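Local coordinates for protein xyloglucan-specific endo-beta-1,4-glucanase BoGH9A (Bacteroides ovatus, PDB 6DHT) that hydrolyses internal beta-1,4-glucosidic linkages in the backbone of xyloglucan, as a family 9 glycoside hydrolase, releasing xyloglucan oligosaccharides, at residues 108-113 with 200-204; 493-498 with 509-515. All blocks are in the same frame, centred on the assembly; numbering follows the deposited sequence.

Overall arrangement
In the (alpha/alpha)6 barrel of family 9 glycosidases, helices form the body and active-site residues lie on loops at one end. Contact 1 joins helix 105-117 to the loop between helices 194-199 and 213-226; contact 2 joins two loops flanking helix 499-503, one carrying the predicted active-site His497. Contact 1 closes along the chain before contact 2 opens, and all four segments belong to the family 9 catalytic region. Their centres are about 16 Å apart, yet they touch: Ala110 CB packs 3.9 Å from Gly512 CA, and Asn554 ND2 of helix 551-567 hydrogen-bonds to Ala111 O and Gly512 O. Helix 105-117, packed against the calcium-site loop, thus also abuts segment 509-515 beside His497, in one continuous packed region.

Contact 1. Residues 108-113 with 200-204. With EDO (1,2-ethanediol), chain G.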
loop_
_atom_site.group_PDB
_atom_site.type_symbol
_atom_site.label_atom_id
_atom_site.label_comp_id
_atom_site.label_asym_id
_atom_site.label_seq_id
_atom_site.Cartn_x
_atom_site.Cartn_y
_atom_site.Cartn_z
ATOM N N ALA A 108 -10.679 5.140 -0.832
ATOM C CA ALA A 108 -9.617 5.306 -1.806
ATOM C C ALA A 108 -9.001 6.702 -1.707
ATOM O O ALA A 108 -7.783 6.851 -1.728
ATOM C CB ALA A 108 -10.143 5.067 -3.214
ATOM N N ASP A 109 -9.838 7.712 -1.546
ATOM C CA ASP A 109 -9.382 9.087 -1.458
ATOM C C ASP A 109 -8.617 9.323 -0.173
ATOM O O ASP A 109 -7.544 9.944 -0.179
ATOM C CB ASP A 109 -10.568 10.068 -1.542
ATOM C CG ASP A 109 -11.214 10.130 -2.932
ATOM O OD1 ASP A 109 -10.799 9.408 -3.848
ATOM O OD2 ASP A 109 -12.176 10.915 -3.068
ATOM N N ALA A 110 -9.156 8.836 0.938
ATOM C CA ALA A 110 -8.459 9.000 2.226
ATOM C C ALA A 110 -7.086 8.306 2.269
ATOM O O ALA A 110 -6.120 8.831 2.812
ATOM C CB ALA A 110 -9.323 8.508 3.367
ATOM N N ALA A 111 -7.036 7.108 1.699
ATOM C CA ALA A 111 -5.800 6.344 1.627
ATOM C C ALA A 111 -4.720 7.107 0.864
ATOM O O ALA A 111 -3.541 7.109 1.248
ATOM C CB ALA A 111 -6.061 5.002 1.010
ATOM N N LEU A 112 -5.102 7.761 -0.237
ATOM C CA LEU A 112 -4.163 8.576 -0.978
ATOM C C LEU A 112 -3.807 9.854 -0.231
ATOM O O LEU A 112 -2.626 10.260 -0.218
ATOM C CB LEU A 112 -4.765 8.891 -2.351
ATOM C CG LEU A 112 -3.885 9.713 -3.282
ATOM C CD1 LEU A 112 -2.522 9.081 -3.529
ATOM C CD2 LEU A 112 -4.612 9.907 -4.599
ATOM N N LYS A 113 -4.787 10.470 0.402
ATOM C CA LYS A 113 -4.572 11.713 1.124
ATOM C C LYS A 113 -3.655 11.506 2.335
ATOM O O LYS A 113 -3.030 12.461 2.810
ATOM C CB LYS A 113 -5.926 12.289 1.535
ATOM C CG LYS A 113 -5.937 13.646 2.187
ATOM C CD LYS A 113 -5.324 14.745 1.345
ATOM C CE LYS A 113 -5.568 16.115 2.001
ATOM N NZ LYS A 113 -6.991 16.554 1.989
ATOM N N GLN A 200 -10.386 12.102 -10.003
ATOM C CA GLN A 200 -10.282 12.098 -8.546
ATOM C C GLN A 200 -9.720 13.408 -8.037
ATOM O O GLN A 200 -8.673 13.828 -8.488
ATOM C CB GLN A 200 -9.359 10.949 -8.147
ATOM C CG GLN A 200 -9.168 10.753 -6.643
ATOM C CD GLN A 200 -8.086 9.748 -6.332
ATOM O OE1 GLN A 200 -7.025 9.728 -6.946
ATOM N NE2 GLN A 200 -8.339 8.922 -5.320
ATOM N N LYS A 201 -10.378 14.023 -7.066
ATOM C CA LYS A 201 -9.830 15.216 -6.436
ATOM C C LYS A 201 -9.876 15.069 -4.923
ATOM O O LYS A 201 -10.917 14.805 -4.337
ATOM C CB LYS A 201 -10.558 16.485 -6.915
ATOM C CG LYS A 201 -10.365 16.796 -8.424
ATOM C CD LYS A 201 -8.898 17.133 -8.765
ATOM C CE LYS A 201 -8.683 17.393 -10.257
ATOM N NZ LYS A 201 -9.307 16.354 -11.131
ATOM N N ILE A 202 -8.716 15.221 -4.300
ATOM C CA ILE A 202 -8.582 14.908 -2.870
ATOM C C ILE A 202 -8.224 16.106 -1.993
ATOM O O ILE A 202 -7.866 15.946 -0.812
ATOM C CB ILE A 202 -7.547 13.784 -2.636
ATOM C CG1 ILE A 202 -6.172 14.171 -3.189
ATOM C CG2 ILE A 202 -8.021 12.485 -3.283
ATOM C CD1 ILE A 202 -5.059 13.250 -2.753
ATOM N N ASN A 203 -8.361 17.302 -2.548
ATOM C CA ASN A 203 -8.112 18.536 -1.819
ATOM C C ASN A 203 -6.714 18.593 -1.217
ATOM O O ASN A 203 -6.532 18.682 0.000
ATOM C CB ASN A 203 -9.190 18.781 -0.759
ATOM C CG ASN A 203 -9.043 20.138 -0.093
ATOM O OD1 ASN A 203 -8.573 21.095 -0.704
ATOM N ND2 ASN A 203 -9.414 20.219 1.168
ATOM N N ILE A 204 -5.727 18.501 -2.100
ATOM C CA ILE A 204 -4.333 18.770 -1.790
ATOM C C ILE A 204 -3.950 20.080 -2.489
ATOM O O ILE A 204 -4.700 20.574 -3.326
ATOM C CB ILE A 204 -3.405 17.616 -2.239
ATOM C CG1 ILE A 204 -3.632 17.253 -3.714
ATOM C CG2 ILE A 204 -3.620 16.404 -1.353
ATOM C CD1 ILE A 204 -2.615 16.290 -4.280
HETATM C C1 EDO G . -10.220 14.447 1.242
HETATM O O1 EDO G . -9.636 15.029 2.422
HETATM C C2 EDO G . -9.621 13.062 1.005
HETATM O O2 EDO G . -9.933 12.166 2.093
HETATM O O HOH W 1 -6.721 6.688 -4.406
HETATM O O HOH W 2 -12.575 11.925 -5.623
HETATM O O HOH W 3 -12.111 13.323 -1.742
#
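Two side chains of one helix, a turn apart, bind the loop by its polar groups. The Lys113 ammonium sits among four oxygens, Tyr128 O outside the segments and, from NZ, Asn203 O at 2.9 Å, Ile202 O at 3.0 Å and O1 of the ethanediol (probably from the crystallisation liquor) at 3.1 Å; its three hydrogens need not serve all four at once. One turn earlier, Gln200 NE2 donates to Asp109 OD1 over 2.9 Å, nearly straight. One water joins Gln200 NE2 to Ala108 O, another donates to Asp109 OD2 and Lys201 O. Between the polar ends, Ile202 packs CD1 3.8 Å from Leu112 CG and CG2 3.9 Å from Asp109 CB; Lys113 CD meets Ile204 CG2 at 3.6 Å. Segment 200-204 leads into the calcium site of Glu206 to Asp216, and Ile202 N hydrogen-bonds to its ligand Asp213, so helix 105-117 is joined to the start of a metal-binding loop. Leu112 also rests on helix 213-226, while Ala108 and Ala111 pack against helix 551-567.

Contact 2. Residues 493-498 with 509-515; sequences PKHPHH and PIPGFLV
This is a buried loop-to-loop contact in the catalytic region, between the loops flanking the short helix 499-503. Neither segment is regular, and no direct hydrogen bond joins them. CA atoms lie 5.9 Å apart at Lys494 and Pro509, 7.2 Å at Pro496 and Val515; Gly512 has phi 98°, psi 2°, where a CB would jam against the preceding carbonyl O. Pro509 lies against the first segment, CB 3.7 Å from Pro496 CD and CG 3.5 Å from the carbonyl Pro493 O. Val515, chi1 m, brings CG1 to 3.9 Å from Pro493 CG. In the (alpha/alpha)6 barrel of family 9, active-site residues lie on such loops; here His497, predicted catalytic, centres an inverse gamma turn, its ND1 hydrogen-bonded to OE1 of Glu548, the predicted proton donor. N-cap His498 (chi1 t) sets its edge to the face of Phe513 (chi1 m), centroids 4.7 Å apart, planes at 50°. Its NE2 hydrogen-bonds to Gln118 OE1 and ND1 to Ser501 OG; a water donating to Ile510 O (2.9 Å) links only weakly to ND1.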
loop_
_atom_site.group_PDB
_atom_site.type_symbol
_atom_site.label_atom_id
_atom_site.label_comp_id
_atom_site.label_asym_id
_atom_site.label_seq_id
_atom_site.Cartn_x
_atom_site.Cartn_y
_atom_site.Cartn_z
ATOM N N PRO A 493 -9.167 2.140 14.436
ATOM C CA PRO A 493 -8.100 2.444 15.402
ATOM C C PRO A 493 -8.061 3.918 15.795
ATOM O O PRO A 493 -8.020 4.804 14.947
ATOM C CB PRO A 493 -6.823 2.034 14.674
ATOM C CG PRO A 493 -7.296 1.132 13.543
ATOM C CD PRO A 493 -8.611 1.677 13.149
ATOM N N LYS A 494 -8.074 4.179 17.099
ATOM C CA LYS A 494 -8.001 5.541 17.613
ATOM C C LYS A 494 -6.617 5.872 18.198
ATOM O O LYS A 494 -6.331 7.038 18.531
ATOM C CB LYS A 494 -9.066 5.689 18.705
ATOM C CG LYS A 494 -10.497 5.560 18.221
ATOM C CD LYS A 494 -10.891 6.732 17.329
ATOM C CE LYS A 494 -12.240 6.510 16.656
ATOM N NZ LYS A 494 -13.388 6.602 17.592
ATOM N N HIS A 495 -5.740 4.867 18.266
ATOM C CA HIS A 495 -4.433 5.002 18.930
ATOM C C HIS A 495 -3.275 4.426 18.127
ATOM O O HIS A 495 -2.474 3.665 18.635
ATOM C CB HIS A 495 -4.511 4.324 20.312
ATOM C CG HIS A 495 -5.555 4.930 21.189
ATOM N ND1 HIS A 495 -5.394 6.170 21.774
ATOM C CD2 HIS A 495 -6.803 4.521 21.499
ATOM C CE1 HIS A 495 -6.494 6.475 22.441
ATOM N NE2 HIS A 495 -7.357 5.484 22.311
ATOM N N PRO A 496 -3.185 4.770 16.837
ATOM C CA PRO A 496 -2.115 4.174 16.043
ATOM C C PRO A 496 -0.716 4.493 16.533
ATOM O O PRO A 496 -0.471 5.551 17.110
ATOM C CB PRO A 496 -2.343 4.779 14.637
ATOM C CG PRO A 496 -3.046 6.072 14.930
ATOM C CD PRO A 496 -3.949 5.773 16.081
ATOM N N HIS A 497 0.204 3.582 16.257
ATOM C CA HIS A 497 1.606 3.783 16.491
ATOM C C HIS A 497 2.109 4.661 15.370
ATOM O O HIS A 497 2.580 4.178 14.331
ATOM C CB HIS A 497 2.317 2.426 16.527
ATOM C CG HIS A 497 3.804 2.510 16.697
ATOM N ND1 HIS A 497 4.672 2.668 15.640
ATOM C CD2 HIS A 497 4.585 2.435 17.806
ATOM C CE1 HIS A 497 5.914 2.727 16.088
ATOM N NE2 HIS A 497 5.886 2.575 17.404
ATOM N N HIS A 498 1.987 5.965 15.585
ATOM C CA HIS A 498 2.218 6.959 14.530
ATOM C C HIS A 498 2.661 8.219 15.235
ATOM O O HIS A 498 1.859 8.864 15.910
ATOM C CB HIS A 498 0.886 7.210 13.803
ATOM C CG HIS A 498 0.988 8.078 12.590
ATOM N ND1 HIS A 498 -0.072 8.847 12.141
ATOM C CD2 HIS A 498 1.979 8.244 11.686
ATOM C CE1 HIS A 498 0.282 9.461 11.024
ATOM N NE2 HIS A 498 1.522 9.117 10.729
ATOM N N PRO A 509 -7.067 10.305 15.439
ATOM C CA PRO A 509 -5.863 10.131 14.624
ATOM C C PRO A 509 -6.001 10.735 13.222
ATOM O O PRO A 509 -7.114 10.955 12.732
ATOM C CB PRO A 509 -5.752 8.612 14.508
ATOM C CG PRO A 509 -7.144 8.128 14.604
ATOM C CD PRO A 509 -7.785 9.032 15.632
ATOM N N ILE A 510 -4.868 10.981 12.571
ATOM C CA ILE A 510 -4.887 11.418 11.178
ATOM C C ILE A 510 -5.582 10.293 10.402
ATOM O O ILE A 510 -5.266 9.106 10.575
ATOM C CB ILE A 510 -3.476 11.705 10.658
ATOM C CG1 ILE A 510 -2.844 12.828 11.504
ATOM C CG2 ILE A 510 -3.531 12.109 9.163
ATOM C CD1 ILE A 510 -1.394 13.137 11.189
ATOM N N PRO A 511 -6.546 10.644 9.536
ATOM C CA PRO A 511 -7.345 9.606 8.875
ATOM C C PRO A 511 -6.663 8.994 7.641
ATOM O O PRO A 511 -5.755 9.567 7.059
ATOM C CB PRO A 511 -8.608 10.369 8.424
ATOM C CG PRO A 511 -8.116 11.752 8.180
ATOM C CD PRO A 511 -7.069 11.997 9.275
ATOM N N GLY A 512 -7.128 7.796 7.287
ATOM C CA GLY A 512 -6.758 7.141 6.040
ATOM C C GLY A 512 -5.663 6.098 6.119
ATOM O O GLY A 512 -5.298 5.549 5.074
ATOM N N PHE A 513 -5.132 5.808 7.309
ATOM C CA PHE A 513 -4.032 4.865 7.453
ATOM C C PHE A 513 -4.478 3.461 7.790
ATOM O O PHE A 513 -5.214 3.264 8.739
ATOM C CB PHE A 513 -3.076 5.334 8.552
ATOM C CG PHE A 513 -2.306 6.577 8.195
ATOM C CD1 PHE A 513 -2.838 7.827 8.399
ATOM C CD2 PHE A 513 -1.036 6.488 7.660
ATOM C CE1 PHE A 513 -2.096 8.988 8.033
ATOM C CE2 PHE A 513 -0.287 7.629 7.310
ATOM C CZ PHE A 513 -0.820 8.874 7.519
ATOM N N LEU A 514 -3.992 2.482 7.028
ATOM C CA LEU A 514 -4.174 1.071 7.312
ATOM C C LEU A 514 -3.162 0.643 8.366
ATOM O O LEU A 514 -1.945 0.741 8.143
ATOM C CB LEU A 514 -3.936 0.247 6.044
ATOM C CG LEU A 514 -4.082 -1.273 6.214
ATOM C CD1 LEU A 514 -5.424 -1.685 6.762
ATOM C CD2 LEU A 514 -3.862 -1.918 4.855
ATOM N N VAL A 515 -3.639 0.172 9.500
ATOM C CA VAL A 515 -2.693 -0.309 10.500
ATOM C C VAL A 515 -2.222 -1.724 10.154
ATOM O O VAL A 515 -2.870 -2.442 9.401
ATOM C CB VAL A 515 -3.277 -0.243 11.955
ATOM C CG1 VAL A 515 -3.654 1.182 12.295
ATOM C CG2 VAL A 515 -4.474 -1.163 12.115
HETATM O O HOH W 4 -3.100 7.645 11.924
#